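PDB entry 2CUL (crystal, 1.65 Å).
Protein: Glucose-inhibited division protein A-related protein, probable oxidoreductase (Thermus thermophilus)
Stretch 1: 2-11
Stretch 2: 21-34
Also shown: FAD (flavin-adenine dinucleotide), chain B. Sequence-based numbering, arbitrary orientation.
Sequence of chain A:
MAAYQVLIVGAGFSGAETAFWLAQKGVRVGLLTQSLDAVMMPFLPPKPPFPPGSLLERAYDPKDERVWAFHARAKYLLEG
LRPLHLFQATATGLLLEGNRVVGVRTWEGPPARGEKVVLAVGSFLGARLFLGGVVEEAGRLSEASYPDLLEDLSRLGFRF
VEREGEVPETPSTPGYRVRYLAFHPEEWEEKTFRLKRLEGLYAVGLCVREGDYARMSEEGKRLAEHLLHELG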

# COMPACT_ATOMS: atom_id res chain seq x y z
N ALA A 2 8.22 -2.72 19.77
CA ALA A 2 9.09 -2.59 18.57
C ALA A 2 9.26 -3.92 17.86
O ALA A 2 10.28 -4.17 17.21
CB ALA A 2 10.46 -2.04 18.97
N ALA A 3 8.25 -4.79 17.98
CA ALA A 3 8.29 -6.10 17.35
C ALA A 3 8.58 -5.93 15.86
O ALA A 3 9.47 -6.59 15.31
CB ALA A 3 6.96 -6.82 17.55
N TYR A 4 7.82 -5.04 15.21
CA TYR A 4 8.04 -4.78 13.80
C TYR A 4 8.91 -3.54 13.66
O TYR A 4 8.62 -2.49 14.22
CB TYR A 4 6.72 -4.50 13.06
CG TYR A 4 5.67 -5.58 13.15
CD1 TYR A 4 5.96 -6.91 12.86
CD2 TYR A 4 4.36 -5.26 13.50
CE1 TYR A 4 4.97 -7.90 12.92
CE2 TYR A 4 3.36 -6.23 13.56
CZ TYR A 4 3.67 -7.54 13.27
OH TYR A 4 2.68 -8.50 13.32
N GLN A 5 10.00 -3.67 12.91
CA GLN A 5 10.88 -2.54 12.67
C GLN A 5 10.19 -1.61 11.69
O GLN A 5 10.36 -0.39 11.73
CB GLN A 5 12.21 -3.02 12.10
CG GLN A 5 13.06 -3.75 13.12
CD GLN A 5 14.32 -4.33 12.52
OE1 GLN A 5 14.27 -5.32 11.78
NE2 GLN A 5 15.45 -3.72 12.82
N VAL A 6 9.40 -2.20 10.80
CA VAL A 6 8.65 -1.44 9.81
C VAL A 6 7.25 -2.04 9.68
O VAL A 6 7.10 -3.25 9.47
CB VAL A 6 9.32 -1.49 8.40
CG1 VAL A 6 8.53 -0.63 7.42
CG2 VAL A 6 10.76 -0.99 8.49
N LEU A 7 6.23 -1.20 9.85
CA LEU A 7 4.84 -1.62 9.72
C LEU A 7 4.33 -0.98 8.44
O LEU A 7 4.36 0.24 8.30
CB LEU A 7 4.00 -1.13 10.91
CG LEU A 7 2.49 -1.32 10.78
CD1 LEU A 7 2.15 -2.81 10.81
CD2 LEU A 7 1.79 -0.60 11.93
N ILE A 8 3.86 -1.81 7.52
CA ILE A 8 3.35 -1.33 6.24
C ILE A 8 1.85 -1.55 6.15
O ILE A 8 1.37 -2.66 6.36
CB ILE A 8 4.02 -2.08 5.07
CG1 ILE A 8 5.55 -1.92 5.16
CG2 ILE A 8 3.51 -1.54 3.73
CD1 ILE A 8 6.30 -2.85 4.22
N VAL A 9 1.12 -0.48 5.83
CA VAL A 9 -0.33 -0.56 5.68
C VAL A 9 -0.67 -0.63 4.19
O VAL A 9 -0.55 0.36 3.46
CB VAL A 9 -1.02 0.68 6.30
CG1 VAL A 9 -2.53 0.60 6.12
CG2 VAL A 9 -0.67 0.77 7.78
N GLY A 10 -1.09 -1.82 3.75
CA GLY A 10 -1.43 -2.01 2.35
C GLY A 10 -0.52 -3.02 1.67
O GLY A 10 0.66 -2.74 1.46
N ALA A 11 -1.07 -4.18 1.33
CA ALA A 11 -0.30 -5.24 0.68
C ALA A 11 -0.50 -5.23 -0.83
O ALA A 11 -0.76 -6.27 -1.44
CB ALA A 11 -0.69 -6.60 1.25
N TRP A 21 11.56 -6.69 -0.25
CA TRP A 21 12.98 -6.38 -0.16
C TRP A 21 13.48 -6.20 1.26
O TRP A 21 14.62 -6.54 1.57
CB TRP A 21 13.31 -5.14 -1.00
CG TRP A 21 13.14 -5.39 -2.46
CD1 TRP A 21 12.05 -5.10 -3.22
CD2 TRP A 21 14.07 -6.06 -3.32
NE1 TRP A 21 12.23 -5.55 -4.51
CE2 TRP A 21 13.46 -6.15 -4.60
CE3 TRP A 21 15.35 -6.61 -3.15
CZ2 TRP A 21 14.09 -6.75 -5.69
CZ3 TRP A 21 15.98 -7.21 -4.24
CH2 TRP A 21 15.35 -7.28 -5.49
N LEU A 22 12.63 -5.68 2.14
CA LEU A 22 13.04 -5.50 3.53
C LEU A 22 13.23 -6.88 4.15
O LEU A 22 14.22 -7.13 4.84
CB LEU A 22 11.97 -4.74 4.32
CG LEU A 22 11.87 -3.23 4.04
CD1 LEU A 22 10.69 -2.65 4.81
CD2 LEU A 22 13.17 -2.54 4.45
N ALA A 23 12.29 -7.78 3.89
CA ALA A 23 12.35 -9.13 4.43
C ALA A 23 13.56 -9.90 3.91
O ALA A 23 14.14 -10.70 4.64
CB ALA A 23 11.06 -9.87 4.11
N GLN A 24 13.93 -9.65 2.66
CA GLN A 24 15.08 -10.32 2.06
C GLN A 24 16.34 -9.99 2.86
O GLN A 24 17.28 -10.77 2.90
CB GLN A 24 15.27 -9.87 0.61
CG GLN A 24 14.18 -10.33 -0.34
CD GLN A 24 14.15 -11.83 -0.51
OE1 GLN A 24 15.14 -12.44 -0.93
NE2 GLN A 24 13.02 -12.44 -0.20
N LYS A 25 16.34 -8.81 3.49
CA LYS A 25 17.47 -8.35 4.28
C LYS A 25 17.33 -8.62 5.78
O LYS A 25 18.13 -8.14 6.58
CB LYS A 25 17.69 -6.85 4.05
CG LYS A 25 18.15 -6.51 2.64
CD LYS A 25 19.52 -7.11 2.35
CE LYS A 25 19.96 -6.85 0.91
NZ LYS A 25 19.08 -7.53 -0.08
N GLY A 26 16.32 -9.39 6.15
CA GLY A 26 16.12 -9.75 7.54
C GLY A 26 15.39 -8.76 8.42
O GLY A 26 15.29 -8.96 9.64
N VAL A 27 14.88 -7.68 7.84
CA VAL A 27 14.15 -6.69 8.61
C VAL A 27 12.82 -7.29 9.07
O VAL A 27 12.14 -7.97 8.31
CB VAL A 27 13.86 -5.43 7.76
CG1 VAL A 27 13.07 -4.41 8.57
CG2 VAL A 27 15.18 -4.82 7.30
N ARG A 28 12.48 -7.05 10.34
CA ARG A 28 11.23 -7.55 10.89
C ARG A 28 10.11 -6.67 10.37
O ARG A 28 9.94 -5.53 10.82
CB ARG A 28 11.27 -7.50 12.42
CG ARG A 28 12.33 -8.39 13.04
CD ARG A 28 12.37 -8.22 14.54
NE ARG A 28 12.60 -6.83 14.90
CZ ARG A 28 12.53 -6.35 16.14
NH1 ARG A 28 12.23 -7.15 17.15
NH2 ARG A 28 12.76 -5.06 16.36
N VAL A 29 9.35 -7.19 9.42
CA VAL A 29 8.27 -6.44 8.81
C VAL A 29 6.87 -6.94 9.12
O VAL A 29 6.60 -8.14 9.12
CB VAL A 29 8.40 -6.44 7.27
CG1 VAL A 29 7.27 -5.63 6.65
CG2 VAL A 29 9.74 -5.87 6.87
N GLY A 30 5.98 -5.99 9.39
CA GLY A 30 4.59 -6.31 9.64
C GLY A 30 3.85 -5.71 8.46
O GLY A 30 3.92 -4.50 8.24
N LEU A 31 3.16 -6.55 7.69
CA LEU A 31 2.41 -6.09 6.53
C LEU A 31 0.92 -6.24 6.84
O LEU A 31 0.37 -7.34 6.80
CB LEU A 31 2.78 -6.90 5.29
CG LEU A 31 2.12 -6.53 3.96
CD1 LEU A 31 2.32 -5.04 3.67
CD2 LEU A 31 2.72 -7.37 2.85
N LEU A 32 0.30 -5.11 7.16
CA LEU A 32 -1.12 -5.05 7.51
C LEU A 32 -1.96 -4.69 6.30
O LEU A 32 -1.63 -3.75 5.58
CB LEU A 32 -1.29 -4.01 8.62
CG LEU A 32 -2.66 -3.69 9.23
CD1 LEU A 32 -2.44 -2.98 10.56
CD2 LEU A 32 -3.48 -2.83 8.28
N THR A 33 -3.03 -5.43 6.06
CA THR A 33 -3.88 -5.14 4.91
C THR A 33 -5.33 -5.52 5.21
O THR A 33 -5.59 -6.52 5.89
CB THR A 33 -3.32 -5.86 3.65
OG1 THR A 33 -3.70 -5.13 2.48
CG2 THR A 33 -3.82 -7.30 3.56
N GLN A 34 -6.28 -4.72 4.74
CA GLN A 34 -7.69 -4.97 5.04
C GLN A 34 -8.31 -6.25 4.52
O GLN A 34 -9.23 -6.78 5.14
CB GLN A 34 -8.55 -3.77 4.62
CG GLN A 34 -8.49 -3.39 3.17
CD GLN A 34 -9.15 -2.04 2.92
OE1 GLN A 34 -9.18 -1.18 3.81
NE2 GLN A 34 -9.67 -1.83 1.72
PA FAD B . -2.81 -1.12 -4.34
O1A FAD B . -4.19 -0.74 -4.67
O2A FAD B . -2.10 -2.13 -5.17
O5B FAD B . -2.75 -1.63 -2.83
C5B FAD B . -3.35 -0.87 -1.79
C4B FAD B . -3.62 -1.85 -0.65
O4B FAD B . -3.89 -1.07 0.51
C3B FAD B . -4.84 -2.75 -0.87
O3B FAD B . -4.55 -4.11 -0.63
C2B FAD B . -5.86 -2.19 0.08
O2B FAD B . -6.89 -3.06 0.48
C1B FAD B . -4.97 -1.69 1.21
N9A FAD B . -5.57 -0.68 2.08
C8A FAD B . -6.06 0.55 1.71
N7A FAD B . -6.54 1.23 2.74
C5A FAD B . -6.35 0.40 3.82
C6A FAD B . -6.65 0.55 5.20
N6A FAD B . -7.22 1.63 5.71
N1A FAD B . -6.32 -0.50 6.04
C2A FAD B . -5.72 -1.63 5.54
N3A FAD B . -5.41 -1.83 4.23
C4A FAD B . -5.75 -0.79 3.42
N1 FAD B . -1.57 0.29 -13.38
C2 FAD B . -1.20 -0.64 -14.33
O2 FAD B . -0.04 -0.91 -14.53
N3 FAD B . -2.20 -1.29 -15.06
C4 FAD B . -3.55 -1.05 -14.90
O4 FAD B . -4.40 -1.67 -15.59
C4X FAD B . -3.93 -0.10 -13.94
N5 FAD B . -5.27 0.20 -13.73
C5X FAD B . -5.65 1.14 -12.78
C6 FAD B . -7.00 1.42 -12.59
C7 FAD B . -7.44 2.36 -11.64
C7M FAD B . -8.92 2.61 -11.49
C8 FAD B . -6.45 3.04 -10.85
C8M FAD B . -6.84 4.05 -9.81
C9 FAD B . -5.08 2.77 -11.04
C9A FAD B . -4.64 1.82 -12.00
N10 FAD B . -3.25 1.52 -12.22
C10 FAD B . -2.90 0.56 -13.19
C1' FAD B . -2.14 2.21 -11.44
C2' FAD B . -1.40 1.42 -10.34
O2' FAD B . -0.49 0.53 -10.93
C3' FAD B . -2.35 0.64 -9.41
O3' FAD B . -3.28 1.52 -8.78
C4' FAD B . -1.61 -0.10 -8.28
O4' FAD B . -2.48 -1.04 -7.64
C5' FAD B . -1.08 0.93 -7.27
O5' FAD B . -0.34 0.25 -6.24
P FAD B . -0.49 0.61 -4.70
O1P FAD B . 0.46 -0.28 -4.02
O2P FAD B . -0.31 2.09 -4.48
O3P FAD B . -1.98 0.26 -4.32

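In a parallel pair the backbone ladder sets the strand spacing, and the side-chain rotamers fill the space on the two faces; the pairing of 6-9 with 29-33 is a compact example. The ladder alternates from strand to strand: G30 N donates to V6 O (3.0 Å), I8 N to G30 O (2.8 Å), L32 N to I8 O (2.8 Å) and G10 N to L32 O (2.7 Å).

On the face carrying V6, I8, V29 and L31, the m,t rotamer of I8 extends CD1 to 3.8 Å from V29 CG1. L31, t,p, leans back across the strand boundary, placing CD1 3.7 Å from I8 CB and CD2 3.8 Å from A11 CB. From the helix, L22 CD1 reaches V6 CG1 at 3.9 Å.

The face carrying L7 and V9 shows what an absent side chain permits. G30 CA lies 3.6 Å from the centroid of the Y4 ring, over its face, in a CH-pi contact; a CB there would fall 2.6 Å from Y4 CD2.

At the ends, side chains supplement the backbone bonds. The m,t rotamer of Q5 carries OE1 to R28 N (2.9 Å), while Q5 N donates to R28 O (2.8 Å). T33, with chi1 at -153°, presents OG1 to A11 N (3.0 Å), beside the FAD ribose.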